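Local coordinates for putative uncharacterized protein (PDB 3W9A) that is the catalytic domain of a family 131 glycoside hydrolase from a mushroom, built as a beta-jelly roll, and probably cleaves beta-glucan chains, at residues G28-Y33 with T79-Q84; H114-F119 with V201-I206. All coordinates share one frame; numbering follows the deposited sequence.

Contact 1: residues G28-Y33 with T79-Q84; sequences GTYQWY and TELIPQ
Q31 and Q84 meet through their amides: NE2 of Q31 donates to OE1 of Q84 over 3.1 Å. The bond lies close to the amide plane of Q31 but comes in from above the carbonyl plane of Q84, the two amides being turned 49° apart. Extension beyond CG carries the Q31 amide across to its partner, whereas Q84 leaves with CG anti to the backbone N (chi1 176°) and then bends at chi2. OE1 of Q84 is also hydrogen-bonded to W21 NE1 and Q26 NE2. The carbonyl oxygen of the Q31 amide turns to I82, Q31 OE1 lying 3.6 Å from I82 CB.

Beneath these side chains the strands run antiparallel. Q31 and I82 form a hydrogen-bonded pair, with Q31 N to I82 O at 2.7 Å and I82 N to Q31 O at 3.1 Å; Q84 N to T29 O adds a nearly straight bond of 2.8 Å. Past this pair a water bridges Q31 O, E80 O and Y33 N. L81 packs on the other face of the sheet, its CD2 3.6 Å from W32 CE3, while its CB lies 3.7 Å from Y30 CD1. This jelly-roll sheet thus has two unlike faces here: a largely hydrocarbon and aromatic one at L81 and W32, and one bearing the Q31 amide, where three donors on Q84 OE1 are likely to hold the Q84 amide in one orientation.

Contact 2: residues H114-F119 with V201-I206; sequences HQVMFF and VGVLRI
The H114 imidazole carries the aliphatic part of R205 over one face: R205 CG stands 3.5 Å above the ring plane, displaced toward the rim, in a CH-pi contact. V203 CG1 lies at the ring edge. The guanidinium is turned 87° from the imidazole, so the two planes do not stack; the R205 chain bends at chi3 (80°), and its NE is hydrogen-bonded to V207 O. E213 ties the two residues together, its OE2 hydrogen-bonded to H114 NE2 and forming a salt bridge with R205 NH1, while H114 ND1 is bonded to Y128 O. An alanine in place of H114 would probably leave the R205 methylene chain without its flat support and E213 OE2 without its histidine partner. The F118 ring meets L204 obliquely, with CE2 3.9 Å from L204 CB, and H200 stacks on F118.

The backbone is an antiparallel ladder within one sheet of the beta-jelly roll, the strand axes 114-116 and 203-205 being inclined at 166°. Q115 and L204 form the hydrogen-bonded pair, Q115 N to L204 O and L204 N to Q115 O both 2.9 Å, and their side chains point the same way, opposite to those of H114, V116, V203 and R205. V116 and V203 lie side by side, V116 CG1 4.1 Å from V203 CG2. At the same end of the ladder both chains turn a corner, after V116 at M117 and before V203 at G202, where M117 N donates to G202 O over 3.2 Å. The backbone conformation of G202 would jam a CB against the preceding carbonyl oxygen, which calls for glycine. Selenomethionine M117 folds back through chi2 and chi3, bringing its CE within 4.1 Å of V201 CG2.

How the contacts relate
From the N terminus, strand 30-34 comes first, and contact 1 closes a loop of 45 residues when strand 77-83 returns beside it. Contact 2 then opens at 114-119 and closes at 201-206 across 81 residues, so the two loops follow in series and neither nest nor cross. Their second strands are nevertheless neighbours: L81 O lies 2.7 Å from V201 N, and T79 N 3.0 Å from V203 O, both probable hydrogen bonds. E80 adds side-chain packing, OE1 on F118 CZ and OE2 on L204 CB. Strands 30-34, 77-83, 203-205 and 114-119 therefore follow one another across a single antiparallel sheet, the contact centres about 13 Å apart.

Contact 1: residues G28-Y33 with T79-Q84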
loop_
_atom_site.group_PDB
_atom_site.type_symbol
_atom_site.label_atom_id
_atom_site.label_comp_id
_atom_site.label_asym_id
_atom_site.label_seq_id
_atom_site.Cartn_x
_atom_site.Cartn_y
_atom_site.Cartn_z
ATOM N N GLY A 28 16.356 -3.408 -8.603
ATOM C CA GLY A 28 15.752 -3.018 -7.341
ATOM C C GLY A 28 14.527 -3.849 -7.024
ATOM O O GLY A 28 14.328 -4.936 -7.572
ATOM N N THR A 29 13.697 -3.329 -6.133
ATOM C CA THR A 29 12.543 -4.077 -5.656
ATOM C C THR A 29 11.182 -3.554 -6.117
ATOM O O THR A 29 10.171 -4.135 -5.788
ATOM C CB THR A 29 12.563 -4.092 -4.122
ATOM O OG1 THR A 29 12.912 -2.783 -3.648
ATOM C CG2 THR A 29 13.595 -5.138 -3.609
ATOM N N TYR A 30 11.160 -2.464 -6.860
ATOM C CA TYR A 30 9.907 -1.816 -7.270
ATOM C C TYR A 30 9.903 -1.423 -8.740
ATOM O O TYR A 30 10.839 -0.779 -9.216
ATOM C CB TYR A 30 9.701 -0.542 -6.461
ATOM C CG TYR A 30 9.244 -0.740 -5.041
ATOM C CD1 TYR A 30 7.905 -0.994 -4.752
ATOM C CD2 TYR A 30 10.124 -0.619 -3.978
ATOM C CE1 TYR A 30 7.469 -1.143 -3.436
ATOM C CE2 TYR A 30 9.685 -0.765 -2.664
ATOM C CZ TYR A 30 8.356 -1.018 -2.409
ATOM O OH TYR A 30 7.903 -1.167 -1.125
ATOM N N GLN A 31 8.824 -1.780 -9.434
ATOM C CA GLN A 31 8.585 -1.330 -10.804
ATOM C C GLN A 31 7.925 0.039 -10.746
ATOM O O GLN A 31 7.014 0.266 -9.959
ATOM C CB GLN A 31 7.686 -2.274 -11.548
ATOM C CG GLN A 31 8.084 -3.728 -11.457
ATOM C CD GLN A 31 7.238 -4.625 -12.318
ATOM O OE1 GLN A 31 6.058 -4.374 -12.546
ATOM N NE2 GLN A 31 7.828 -5.702 -12.768
ATOM N N TRP A 32 8.385 0.942 -11.593
ATOM C CA TRP A 32 7.909 2.312 -11.529
ATOM C C TRP A 32 7.589 2.741 -12.967
ATOM O O TRP A 32 8.483 3.122 -13.731
ATOM C CB TRP A 32 8.970 3.168 -10.879
ATOM C CG TRP A 32 8.721 4.654 -10.859
ATOM C CD1 TRP A 32 9.608 5.623 -11.178
ATOM C CD2 TRP A 32 7.508 5.311 -10.502
ATOM N NE1 TRP A 32 9.031 6.857 -11.040
ATOM C CE2 TRP A 32 7.739 6.691 -10.611
ATOM C CE3 TRP A 32 6.252 4.862 -10.057
ATOM C CZ2 TRP A 32 6.764 7.635 -10.325
ATOM C CZ3 TRP A 32 5.276 5.816 -9.751
ATOM C CH2 TRP A 32 5.536 7.176 -9.881
ATOM N N TYR A 33 6.325 2.566 -13.332
ATOM C CA TYR A 33 5.815 2.954 -14.662
ATOM C C TYR A 33 4.379 3.498 -14.638
ATOM O O TYR A 33 3.979 4.140 -15.583
ATOM C CB TYR A 33 5.909 1.792 -15.658
ATOM C CG TYR A 33 5.044 0.595 -15.330
ATOM C CD1 TYR A 33 3.781 0.448 -15.880
ATOM C CD2 TYR A 33 5.492 -0.384 -14.456
ATOM C CE1 TYR A 33 2.982 -0.656 -15.574
ATOM C CE2 TYR A 33 4.709 -1.488 -14.146
ATOM C CZ TYR A 33 3.453 -1.623 -14.695
ATOM O OH TYR A 33 2.687 -2.733 -14.365
ATOM N N THR A 79 -0.615 7.046 -8.867
ATOM C CA THR A 79 0.812 6.980 -8.541
ATOM C C THR A 79 1.000 5.668 -7.841
ATOM O O THR A 79 0.594 5.533 -6.695
ATOM C CB THR A 79 1.242 8.101 -7.601
ATOM O OG1 THR A 79 1.134 9.360 -8.278
ATOM C CG2 THR A 79 2.682 7.892 -7.141
ATOM N N GLU A 80 1.561 4.685 -8.539
ATOM C CA GLU A 80 1.573 3.306 -8.043
ATOM C C GLU A 80 2.887 2.622 -8.406
ATOM O O GLU A 80 3.329 2.683 -9.549
ATOM C CB GLU A 80 0.390 2.518 -8.626
ATOM C CG GLU A 80 -0.772 3.428 -8.972
ATOM C CD GLU A 80 -1.986 2.749 -9.554
ATOM O OE1 GLU A 80 -1.932 1.569 -9.937
ATOM O OE2 GLU A 80 -3.027 3.435 -9.618
ATOM N N LEU A 81 3.500 1.980 -7.429
ATOM C CA LEU A 81 4.627 1.078 -7.685
ATOM C C LEU A 81 4.129 -0.346 -7.652
ATOM O O LEU A 81 3.058 -0.615 -7.107
ATOM C CB LEU A 81 5.689 1.267 -6.602
ATOM C CG LEU A 81 6.347 2.646 -6.545
ATOM C CD1 LEU A 81 6.732 2.995 -5.113
ATOM C CD2 LEU A 81 7.559 2.720 -7.468
ATOM N N ILE A 82 4.909 -1.255 -8.223
ATOM C CA ILE A 82 4.592 -2.676 -8.229
ATOM C C ILE A 82 5.821 -3.442 -7.755
ATOM O O ILE A 82 6.943 -3.058 -8.066
ATOM C CB ILE A 82 4.255 -3.201 -9.634
ATOM C CG1 ILE A 82 3.206 -2.322 -10.340
ATOM C CG2 ILE A 82 3.834 -4.667 -9.596
ATOM C CD1 ILE A 82 1.800 -2.461 -9.812
ATOM N N PRO A 83 5.622 -4.493 -6.957
ATOM C CA PRO A 83 6.791 -5.262 -6.561
ATOM C C PRO A 83 7.536 -5.813 -7.759
ATOM O O PRO A 83 6.910 -6.298 -8.699
ATOM C CB PRO A 83 6.195 -6.407 -5.746
ATOM C CG PRO A 83 4.959 -5.821 -5.159
ATOM C CD PRO A 83 4.412 -4.942 -6.256
ATOM N N GLN A 84 8.857 -5.708 -7.717
ATOM C CA GLN A 84 9.731 -6.374 -8.672
ATOM C C GLN A 84 10.343 -7.576 -7.972
ATOM O O GLN A 84 11.071 -7.409 -6.993
ATOM C CB GLN A 84 10.845 -5.431 -9.126
ATOM C CG GLN A 84 11.878 -6.069 -10.066
ATOM C CD GLN A 84 11.290 -6.389 -11.426
ATOM O OE1 GLN A 84 10.842 -5.505 -12.149
ATOM N NE2 GLN A 84 11.354 -7.649 -11.808
HETATM O O HOH W 1 4.669 1.315 -11.397
#

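Contact 2: residues H114-F119 with V201-I206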
loop_
_atom_site.group_PDB
_atom_site.type_symbol
_atom_site.label_atom_id
_atom_site.label_comp_id
_atom_site.label_asym_id
_atom_site.label_seq_id
_atom_site.Cartn_x
_atom_site.Cartn_y
_atom_site.Cartn_z
ATOM N N HIS A 114 -11.323 6.519 -3.891
ATOM C CA HIS A 114 -9.909 6.133 -3.981
ATOM C C HIS A 114 -9.795 4.644 -3.842
ATOM O O HIS A 114 -10.529 4.043 -3.063
ATOM C CB HIS A 114 -9.079 6.694 -2.827
ATOM C CG HIS A 114 -9.181 8.164 -2.675
ATOM N ND1 HIS A 114 -10.314 8.771 -2.196
ATOM C CD2 HIS A 114 -8.291 9.150 -2.922
ATOM C CE1 HIS A 114 -10.123 10.077 -2.161
ATOM N NE2 HIS A 114 -8.905 10.333 -2.599
ATOM N N GLN A 115 -8.851 4.061 -4.565
ATOM C CA GLN A 115 -8.481 2.662 -4.387
ATOM C C GLN A 115 -7.000 2.640 -4.062
ATOM O O GLN A 115 -6.181 3.255 -4.765
ATOM C CB GLN A 115 -8.763 1.865 -5.656
ATOM C CG GLN A 115 -10.241 1.688 -5.963
ATOM C CD GLN A 115 -10.554 1.699 -7.441
ATOM O OE1 GLN A 115 -9.744 1.275 -8.260
ATOM N NE2 GLN A 115 -11.733 2.206 -7.801
ATOM N N VAL A 116 -6.655 1.965 -2.978
ATOM C CA VAL A 116 -5.312 2.028 -2.449
ATOM C C VAL A 116 -4.846 0.648 -2.060
ATOM O O VAL A 116 -5.623 -0.135 -1.525
ATOM C CB VAL A 116 -5.267 2.935 -1.225
ATOM C CG1 VAL A 116 -3.837 3.210 -0.835
ATOM C CG2 VAL A 116 -6.010 4.255 -1.503
HETATM N N MSE A 117 -3.578 0.357 -2.329
HETATM C CA MSE A 117 -2.981 -0.930 -1.963
HETATM C C MSE A 117 -3.809 -2.069 -2.533
HETATM O O MSE A 117 -4.242 -2.963 -1.828
HETATM C CB MSE A 117 -2.805 -1.002 -0.437
HETATM C CG MSE A 117 -2.076 0.188 0.213
HETATM SE SE MSE A 117 -0.246 0.515 -0.506
HETATM C CE MSE A 117 0.386 -1.355 -0.389
ATOM N N PHE A 118 -3.999 -2.038 -3.847
ATOM C CA PHE A 118 -4.929 -2.928 -4.532
ATOM C C PHE A 118 -4.230 -3.844 -5.513
ATOM O O PHE A 118 -3.253 -3.450 -6.155
ATOM C CB PHE A 118 -6.015 -2.139 -5.287
ATOM C CG PHE A 118 -5.499 -1.161 -6.324
ATOM C CD1 PHE A 118 -5.314 -1.540 -7.649
ATOM C CD2 PHE A 118 -5.289 0.171 -5.992
ATOM C CE1 PHE A 118 -4.868 -0.613 -8.599
ATOM C CE2 PHE A 118 -4.844 1.092 -6.933
ATOM C CZ PHE A 118 -4.650 0.710 -8.238
ATOM N N PHE A 119 -4.760 -5.057 -5.638
ATOM C CA PHE A 119 -4.398 -5.925 -6.749
ATOM C C PHE A 119 -5.132 -5.450 -7.984
ATOM O O PHE A 119 -6.193 -4.834 -7.869
ATOM C CB PHE A 119 -4.773 -7.375 -6.458
ATOM C CG PHE A 119 -3.909 -8.017 -5.435
ATOM C CD1 PHE A 119 -2.752 -8.669 -5.797
ATOM C CD2 PHE A 119 -4.259 -7.967 -4.104
ATOM C CE1 PHE A 119 -1.950 -9.255 -4.853
ATOM C CE2 PHE A 119 -3.478 -8.570 -3.145
ATOM C CZ PHE A 119 -2.321 -9.218 -3.518
ATOM N N VAL A 201 1.286 -0.778 -5.072
ATOM C CA VAL A 201 1.682 -0.070 -3.876
ATOM C C VAL A 201 1.536 1.421 -4.174
ATOM O O VAL A 201 2.438 2.047 -4.717
ATOM C CB VAL A 201 3.126 -0.399 -3.471
ATOM C CG1 VAL A 201 3.539 0.410 -2.260
ATOM C CG2 VAL A 201 3.275 -1.893 -3.191
ATOM N N GLY A 202 0.391 1.977 -3.823
ATOM C CA GLY A 202 0.079 3.359 -4.156
ATOM C C GLY A 202 -1.403 3.659 -4.205
ATOM O O GLY A 202 -2.205 2.990 -3.545
ATOM N N VAL A 203 -1.756 4.672 -4.998
ATOM C CA VAL A 203 -3.084 5.287 -4.929
ATOM C C VAL A 203 -3.629 5.599 -6.291
ATOM O O VAL A 203 -2.923 6.167 -7.130
ATOM C CB VAL A 203 -3.041 6.636 -4.186
ATOM C CG1 VAL A 203 -4.450 7.175 -3.988
ATOM C CG2 VAL A 203 -2.345 6.473 -2.857
ATOM N N LEU A 204 -4.889 5.227 -6.489
ATOM C CA LEU A 204 -5.670 5.635 -7.630
ATOM C C LEU A 204 -6.825 6.443 -7.108
ATOM O O LEU A 204 -7.488 6.029 -6.140
ATOM C CB LEU A 204 -6.185 4.413 -8.404
ATOM C CG LEU A 204 -7.121 4.622 -9.610
ATOM C CD1 LEU A 204 -6.965 3.427 -10.534
ATOM C CD2 LEU A 204 -8.589 4.764 -9.209
ATOM N N ARG A 205 -7.056 7.600 -7.726
ATOM C CA ARG A 205 -8.323 8.332 -7.553
ATOM C C ARG A 205 -9.006 8.536 -8.912
ATOM O O ARG A 205 -8.362 8.972 -9.876
ATOM C CB ARG A 205 -8.096 9.690 -6.883
ATOM C CG ARG A 205 -9.338 10.204 -6.191
ATOM C CD ARG A 205 -9.099 11.563 -5.560
ATOM N NE ARG A 205 -9.180 12.625 -6.546
ATOM C CZ ARG A 205 -8.857 13.892 -6.325
ATOM N NH1 ARG A 205 -8.400 14.300 -5.137
ATOM N NH2 ARG A 205 -9.008 14.764 -7.302
ATOM N N ILE A 206 -10.305 8.254 -8.978
ATOM C CA ILE A 206 -11.023 8.304 -10.255
ATOM C C ILE A 206 -11.162 9.741 -10.756
ATOM O O ILE A 206 -10.790 10.021 -11.889
ATOM C CB ILE A 206 -12.397 7.600 -10.202
ATOM C CG1 ILE A 206 -12.231 6.095 -9.957
ATOM C CG2 ILE A 206 -13.175 7.777 -11.511
ATOM C CD1 ILE A 206 -13.513 5.401 -9.556
#